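Enoyl-CoA hydratase/carnithine racemase (Thermus thermophilus JL-18, PDB 6SL9) is the isomerase PaaG, a crotonase-family enzyme that forms oxepin-CoA in bacterial phenylacetic acid catabolism and in secondary metabolism. Local coordinates at the interface of chains A and B. Numbering follows the deposited sequence. Chains: chain A/B, Enoyl-CoA hydratase/carnithine racemase.

Contact 1: the interface of chains A and B. Residues chain A 152-154, 157; chain B 120, 149-150, 175.
A:Leu153 and A:Ala154, in the first turn of helix 153-162, pack against B:Leu150 near the end of helix 143-151 of the neighbouring subunit. Both chains have the crotonase fold, and this patch is part of a subunit interface in the deposited trimer. The tight part is mainly apolar. Methyl CD2 of B:Leu150 lies 3.8 Å from CD2 of A:Leu153 and also meets CA of A:Ala154. The leucine side chains cross at a slant. CG of A:Leu153 stands anti to its own backbone N (chi1 177°), which carries CD2 over CB of B:Arg149 at 3.9 Å. CB of A:Ala154 packs on CA of B:Gly175 at 3.9 Å. The same CB makes a close carbon–oxygen contact, 3.3 Å, with the carbonyl O of B:Gly175. Beside this packing, the backbone N of A:Leu153 donates to the carbonyl O of B:Arg149 at 3.0 Å.

The polar flank is looser and hides less surface. There B:Arg120 NH1 donates a nearly straight bond (168° at H) to the side-chain amide oxygen OE1 of A:Gln157 at 2.9 Å. The amide plane is turned 42° against the guanidinium plane, and the two side chains cross at about a right angle. NH2 donates within its own chain to O of B:Gly175 at 3.0 Å, so the two in-plane bonds, one at each terminal nitrogen, fix the rotation of the guanidinium. A leucine in place of B:Arg120 would probably leave A:Gln157 OE1 and B:Gly175 O without these donors and free the amide to turn.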
loop_
_atom_site.group_PDB
_atom_site.type_symbol
_atom_site.label_atom_id
_atom_site.label_comp_id
_atom_site.label_asym_id
_atom_site.label_seq_id
_atom_site.Cartn_x
_atom_site.Cartn_y
_atom_site.Cartn_z
ATOM N N GLY A 152 5.108 1.045 2.005
ATOM C CA GLY A 152 4.952 0.824 0.561
ATOM C C GLY A 152 6.026 -0.102 0.017
ATOM O O GLY A 152 7.087 -0.295 0.628
ATOM N N LEU A 153 5.788 -0.666 -1.159
ATOM C CA LEU A 153 6.710 -1.673 -1.715
ATOM C C LEU A 153 8.073 -1.055 -2.057
ATOM O O LEU A 153 9.104 -1.724 -1.886
ATOM C CB LEU A 153 6.077 -2.307 -2.941
ATOM C CG LEU A 153 6.947 -3.311 -3.660
ATOM C CD1 LEU A 153 7.319 -4.480 -2.771
ATOM C CD2 LEU A 153 6.269 -3.794 -4.938
ATOM N N ALA A 154 8.104 0.171 -2.552
ATOM C CA ALA A 154 9.394 0.734 -3.012
ATOM C C ALA A 154 10.367 0.866 -1.850
ATOM O O ALA A 154 11.531 0.426 -1.938
ATOM C CB ALA A 154 9.165 2.083 -3.661
ATOM N N GLN A 157 11.459 -2.646 -0.511
ATOM C CA GLN A 157 12.559 -3.273 -1.322
ATOM C C GLN A 157 13.897 -2.775 -0.831
ATOM O O GLN A 157 14.853 -3.581 -0.637
ATOM C CB GLN A 157 12.391 -2.861 -2.805
ATOM C CG GLN A 157 11.268 -3.630 -3.445
ATOM C CD GLN A 157 10.933 -3.020 -4.808
ATOM O OE1 GLN A 157 10.927 -1.780 -5.013
ATOM N NE2 GLN A 157 10.519 -3.913 -5.657
ATOM N N ARG B 120 16.037 0.744 -8.368
ATOM C CA ARG B 120 15.822 1.515 -9.604
ATOM C C ARG B 120 16.472 2.883 -9.470
ATOM O O ARG B 120 16.255 3.593 -8.487
ATOM C CB ARG B 120 14.317 1.638 -9.809
ATOM C CG ARG B 120 13.621 0.301 -9.975
ATOM C CD ARG B 120 12.114 0.371 -10.114
ATOM N NE ARG B 120 11.482 1.016 -8.972
ATOM C CZ ARG B 120 11.251 0.415 -7.809
ATOM N NH1 ARG B 120 11.483 -0.883 -7.663
ATOM N NH2 ARG B 120 10.691 1.109 -6.814
ATOM N N ARG B 149 1.144 -0.635 -5.586
ATOM C CA ARG B 149 2.033 -1.115 -4.499
ATOM C C ARG B 149 3.205 -0.127 -4.298
ATOM O O ARG B 149 3.653 0.094 -3.149
ATOM C CB ARG B 149 2.530 -2.535 -4.906
ATOM C CG ARG B 149 1.410 -3.593 -4.865
ATOM C CD ARG B 149 1.804 -4.901 -5.493
ATOM N NE ARG B 149 0.960 -6.046 -5.236
ATOM C CZ ARG B 149 -0.282 -6.158 -5.677
ATOM N NH1 ARG B 149 -0.708 -5.263 -6.560
ATOM N NH2 ARG B 149 -1.034 -7.241 -5.404
ATOM N N LEU B 150 3.758 0.418 -5.395
ATOM C CA LEU B 150 4.949 1.280 -5.318
ATOM C C LEU B 150 4.590 2.690 -4.860
ATOM O O LEU B 150 5.424 3.271 -4.139
ATOM C CB LEU B 150 5.661 1.322 -6.665
ATOM C CG LEU B 150 6.295 0.020 -7.134
ATOM C CD1 LEU B 150 6.796 0.190 -8.546
ATOM C CD2 LEU B 150 7.426 -0.410 -6.212
ATOM N N GLY B 175 8.563 7.142 -5.110
ATOM C CA GLY B 175 9.033 5.737 -5.023
ATOM C C GLY B 175 9.115 5.022 -6.359
ATOM O O GLY B 175 9.505 3.834 -6.380
#

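Contact 2: the interface of chains A and B. Residues chain A 138-139; chain B 207-208, 211, 227, 230.
A:Val138 and A:Pro139, in a loop of one crotonase-fold subunit, rest on helices 202-214 and 220-235 of the other. Apolar contacts carry most of the patch. The two methyls of A:Val138 divide the work. CG1, anti to the carbonyl carbon (chi1 -54°), reaches CB of B:Leu207 at 3.6 Å. CG2 points to B:Leu211 and meets its methyl CD1 at 3.9 Å. The valine crosses B:Leu211 at about a right angle but runs past B:Thr208 in the opposite direction. The A:Pro139 ring brings CG to within 4.0 Å of the same B:Leu211 CD1. That methyl therefore touches both loop residues. The methyl CG2 of B:Thr208 faces CD of A:Pro139 at 3.9 Å.

Contacts between carbon and oxygen form a second group. The hydroxyl OG1 of B:Thr208 is 3.5 Å from CD of A:Pro139 and 3.8 Å from CG1 of A:Val138. The threonine thus presents both branches to the proline. On the other flank, CG of B:Glu227 approaches the carbonyl O of A:Pro139 at 3.6 Å. This is a packing contact through the aliphatic part of the glutamate, whose chain is extended beyond CG.

The proline ring restricts the backbone of the loop and presents a stiff surface to the helices. The site seats this loop against the C-terminal helices of the neighbour and so probably contributes to holding the subunits of the deposited trimer together.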
loop_
_atom_site.group_PDB
_atom_site.type_symbol
_atom_site.label_atom_id
_atom_site.label_comp_id
_atom_site.label_asym_id
_atom_site.label_seq_id
_atom_site.Cartn_x
_atom_site.Cartn_y
_atom_site.Cartn_z
ATOM N N VAL A 138 15.929 -14.178 5.226
ATOM C CA VAL A 138 14.764 -13.394 4.751
ATOM C C VAL A 138 14.056 -12.743 5.923
ATOM O O VAL A 138 14.245 -13.157 7.080
ATOM C CB VAL A 138 13.789 -14.308 3.983
ATOM C CG1 VAL A 138 14.461 -15.053 2.857
ATOM C CG2 VAL A 138 13.016 -15.258 4.904
ATOM N N PRO A 139 13.188 -11.753 5.699
ATOM C CA PRO A 139 12.398 -11.203 6.789
ATOM C C PRO A 139 11.481 -12.272 7.372
ATOM O O PRO A 139 10.834 -12.994 6.643
ATOM C CB PRO A 139 11.625 -10.103 6.108
ATOM C CG PRO A 139 11.623 -10.380 4.665
ATOM C CD PRO A 139 12.953 -11.034 4.440
ATOM N N LEU B 207 14.671 -15.144 -2.282
ATOM C CA LEU B 207 13.561 -15.581 -1.414
ATOM C C LEU B 207 12.815 -14.371 -0.852
ATOM O O LEU B 207 11.591 -14.407 -0.714
ATOM C CB LEU B 207 14.072 -16.544 -0.343
ATOM C CG LEU B 207 14.667 -17.842 -0.882
ATOM C CD1 LEU B 207 15.311 -18.621 0.213
ATOM C CD2 LEU B 207 13.652 -18.703 -1.548
ATOM N N THR B 208 13.530 -13.291 -0.563
ATOM C CA THR B 208 12.892 -12.035 -0.125
ATOM C C THR B 208 11.981 -11.506 -1.221
ATOM O O THR B 208 10.856 -11.057 -0.927
ATOM C CB THR B 208 13.945 -11.017 0.317
ATOM O OG1 THR B 208 14.674 -11.556 1.417
ATOM C CG2 THR B 208 13.338 -9.716 0.743
ATOM N N LEU B 211 8.666 -13.320 -1.139
ATOM C CA LEU B 211 7.792 -12.844 -0.056
ATOM C C LEU B 211 7.135 -11.526 -0.416
ATOM O O LEU B 211 5.944 -11.347 -0.172
ATOM C CB LEU B 211 8.597 -12.695 1.213
ATOM C CG LEU B 211 9.022 -13.992 1.864
ATOM C CD1 LEU B 211 10.063 -13.697 2.944
ATOM C CD2 LEU B 211 7.847 -14.729 2.501
ATOM N N GLU B 227 6.882 -17.340 5.357
ATOM C CA GLU B 227 8.138 -16.924 6.000
ATOM C C GLU B 227 8.863 -18.127 6.606
ATOM O O GLU B 227 10.084 -18.279 6.464
ATOM C CB GLU B 227 7.878 -15.857 7.045
ATOM C CG GLU B 227 7.548 -14.474 6.534
ATOM C CD GLU B 227 7.201 -13.430 7.592
ATOM O OE1 GLU B 227 7.027 -12.221 7.265
ATOM O OE2 GLU B 227 7.073 -13.857 8.773
ATOM N N LEU B 230 10.369 -20.325 3.716
ATOM C CA LEU B 230 11.504 -19.731 2.992
ATOM C C LEU B 230 12.670 -19.492 3.934
ATOM O O LEU B 230 13.803 -19.615 3.502
ATOM C CB LEU B 230 11.019 -18.485 2.257
ATOM C CG LEU B 230 9.905 -18.705 1.204
ATOM C CD1 LEU B 230 9.614 -17.439 0.424
ATOM C CD2 LEU B 230 10.218 -19.845 0.234
#

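The C-alpha centres of contact 1 and contact 2 lie about 17 Å apart, and both belong to the same A-B interface. They share no residues. Within chain A, the loop of contact 2 precedes helix 143-151, which is followed by helix 153-162 of contact 1. Chain B supplies a different surface to each: strand 119-123, helix 143-151 and a nearby loop in contact 1, and helices 202-214 and 220-235 in contact 2. One stretch of chain A is therefore held at two points. Together they would be expected to fix the relative orientation of the two subunits in the trimer.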